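Local coordinates for histidine acid phosphatase (Hafnia alvei, PDB 4ARU), which belongs to branch 2 of the histidine phosphatase superfamily, the histidine acid phosphatases, at residues A[226-231]-A[357-362]. Sequence-based numbering, arbitrary orientation.
Sequences LEHAQG and QTLAQL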
loop_
_atom_site.group_PDB
_atom_site.type_symbol
_atom_site.label_atom_id
_atom_site.label_comp_id
_atom_site.label_asym_id
_atom_site.label_seq_id
_atom_site.Cartn_x
_atom_site.Cartn_y
_atom_site.Cartn_z
ATOM N N LEU A 226 10.763 -7.868 -3.471
ATOM C CA LEU A 226 10.998 -6.996 -4.626
ATOM C C LEU A 226 11.960 -7.616 -5.626
ATOM O O LEU A 226 11.726 -7.564 -6.819
ATOM C CB LEU A 226 11.451 -5.594 -4.232
ATOM C CG LEU A 226 10.434 -4.743 -3.479
ATOM C CD1 LEU A 226 11.034 -3.479 -2.831
ATOM C CD2 LEU A 226 9.329 -4.333 -4.422
ATOM N N GLU A 227 13.024 -8.250 -5.138
ATOM C CA GLU A 227 13.976 -8.922 -6.019
ATOM C C GLU A 227 13.249 -10.002 -6.844
ATOM O O GLU A 227 13.469 -10.175 -8.024
ATOM C CB GLU A 227 15.065 -9.617 -5.221
ATOM C CG GLU A 227 16.047 -8.666 -4.512
ATOM C CD GLU A 227 17.014 -9.390 -3.602
ATOM O OE1 GLU A 227 16.860 -10.614 -3.454
ATOM O OE2 GLU A 227 17.945 -8.745 -3.054
ATOM N N HIS A 228 12.387 -10.732 -6.155
ATOM C CA HIS A 228 11.613 -11.778 -6.782
ATOM C C HIS A 228 10.624 -11.262 -7.825
ATOM O O HIS A 228 10.518 -11.781 -8.936
ATOM C CB HIS A 228 10.911 -12.595 -5.704
ATOM C CG HIS A 228 10.254 -13.848 -6.207
ATOM N ND1 HIS A 228 10.944 -15.021 -6.429
ATOM C CD2 HIS A 228 8.961 -14.099 -6.524
ATOM C CE1 HIS A 228 10.083 -15.957 -6.825
ATOM N NE2 HIS A 228 8.889 -15.411 -6.927
ATOM N N ALA A 229 9.950 -10.192 -7.451
ATOM C CA ALA A 229 9.003 -9.550 -8.355
ATOM C C ALA A 229 9.673 -8.906 -9.569
ATOM O O ALA A 229 9.065 -8.823 -10.636
ATOM C CB ALA A 229 8.250 -8.505 -7.589
ATOM N N GLN A 230 10.945 -8.534 -9.417
ATOM C CA GLN A 230 11.788 -7.957 -10.450
ATOM C C GLN A 230 12.380 -9.042 -11.356
ATOM O O GLN A 230 13.008 -8.757 -12.400
ATOM C CB GLN A 230 12.881 -7.125 -9.763
ATOM C CG GLN A 230 13.925 -6.529 -10.692
ATOM C CD GLN A 230 13.363 -5.529 -11.684
ATOM O OE1 GLN A 230 12.265 -5.044 -11.522
ATOM N NE2 GLN A 230 14.147 -5.195 -12.698
ATOM N N GLY A 231 12.225 -10.300 -10.947
ATOM C CA GLY A 231 12.801 -11.384 -11.691
ATOM C C GLY A 231 14.299 -11.473 -11.666
ATOM O O GLY A 231 14.944 -12.049 -12.574
ATOM N N GLN A 357 -1.520 -8.476 -7.775
ATOM C CA GLN A 357 -0.838 -9.581 -8.371
ATOM C C GLN A 357 -0.279 -10.504 -7.290
ATOM O O GLN A 357 0.356 -10.046 -6.331
ATOM C CB GLN A 357 0.285 -9.078 -9.255
ATOM C CG GLN A 357 -0.226 -8.494 -10.568
ATOM C CD GLN A 357 0.567 -7.298 -11.050
ATOM O OE1 GLN A 357 0.713 -6.299 -10.320
ATOM N NE2 GLN A 357 0.926 -7.317 -12.316
ATOM N N THR A 358 -0.510 -11.789 -7.477
ATOM C CA THR A 358 0.149 -12.802 -6.664
ATOM C C THR A 358 1.641 -12.728 -6.841
ATOM O O THR A 358 2.169 -12.122 -7.784
ATOM C CB THR A 358 -0.320 -14.222 -6.973
ATOM O OG1 THR A 358 0.133 -14.600 -8.276
ATOM C CG2 THR A 358 -1.803 -14.387 -6.877
ATOM N N LEU A 359 2.371 -13.324 -5.920
ATOM C CA LEU A 359 3.808 -13.367 -6.037
ATOM C C LEU A 359 4.260 -14.002 -7.366
ATOM O O LEU A 359 5.177 -13.479 -8.026
ATOM C CB LEU A 359 4.465 -14.082 -4.829
ATOM C CG LEU A 359 5.980 -13.837 -4.672
ATOM C CD1 LEU A 359 6.374 -12.371 -4.630
ATOM C CD2 LEU A 359 6.455 -14.616 -3.428
ATOM N N ALA A 360 3.564 -15.067 -7.756
ATOM C CA ALA A 360 3.820 -15.741 -9.037
ATOM C C ALA A 360 3.488 -14.823 -10.232
ATOM O O ALA A 360 4.218 -14.814 -11.232
ATOM C CB ALA A 360 3.010 -17.003 -9.147
ATOM N N GLN A 361 2.368 -14.101 -10.139
ATOM C CA GLN A 361 1.989 -13.214 -11.230
ATOM C C GLN A 361 3.023 -12.136 -11.441
ATOM O O GLN A 361 3.270 -11.712 -12.601
ATOM C CB GLN A 361 0.623 -12.604 -10.991
ATOM C CG GLN A 361 -0.499 -13.602 -11.258
ATOM C CD GLN A 361 -1.871 -13.113 -10.821
ATOM O OE1 GLN A 361 -2.020 -12.375 -9.867
ATOM N NE2 GLN A 361 -2.918 -13.541 -11.554
ATOM N N LEU A 362 3.608 -11.638 -10.358
ATOM C CA LEU A 362 4.682 -10.680 -10.449
ATOM C C LEU A 362 5.927 -11.336 -11.063
ATOM O O LEU A 362 6.541 -10.828 -12.009
ATOM C CB LEU A 362 5.040 -10.089 -9.077
ATOM C CG LEU A 362 3.976 -9.233 -8.435
ATOM C CD1 LEU A 362 4.324 -8.975 -6.960
ATOM C CD2 LEU A 362 3.697 -7.907 -9.150
#
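His228 and Ala229, in the last turn of a helix finished by a Schellman motif, pack on Leu359 and Leu362 of the short helix 359-363, which begins with a capping box. One half is the imidazole of His228 against the isobutyl group of Leu359: the ring carbon CD2 of His228 lies 3.5 Å from CG of Leu359 and 3.6 Å from its CD1. The leucine meets the ring obliquely, and the two side chains cross at about a right angle. With CG anti to the backbone N (chi1 -171°), the histidine reaches across to the neighbouring helix. A flat ring suits this place, because it also stacks on the ring of His363 and meets Trp246 edge-to-face.

The other half is small and close. CB of Ala229 packs 3.9 Å from CB of Leu362. The alanine methyl lets the backbones approach to 4.9 Å between CA of Ala229 and CA of Leu362. The branched apolar side chain of Leu362 suits a buried place where it packs on both Ala229 and Leu56 of helix 51-70. The carbonyls of Ala229 and Leu362 come near each other, and Arg52 serves both, by a hydrogen bond from NE to the former and a weak one from NH2 to the latter.

Each helix terminus is capped in its own way. Gly231 N donates to His228 O at 3.0 Å, an oxygen that also accepts from His363 ND1; the positive phi of Gly231 (69°) is easy for glycine. At the start of helix 359-363, Thr358 OG1 accepts from Gln361 N at 3.0 Å. The threonine hydroxyl thereby serves a first-turn N-H that lacks a carbonyl one turn earlier. In return, the glutamine side-chain carbonyl OE1 of Gln361 accepts from Thr358 N at 2.9 Å. The contact thus sets a helix closed by a Schellman motif against one opened by a capping box.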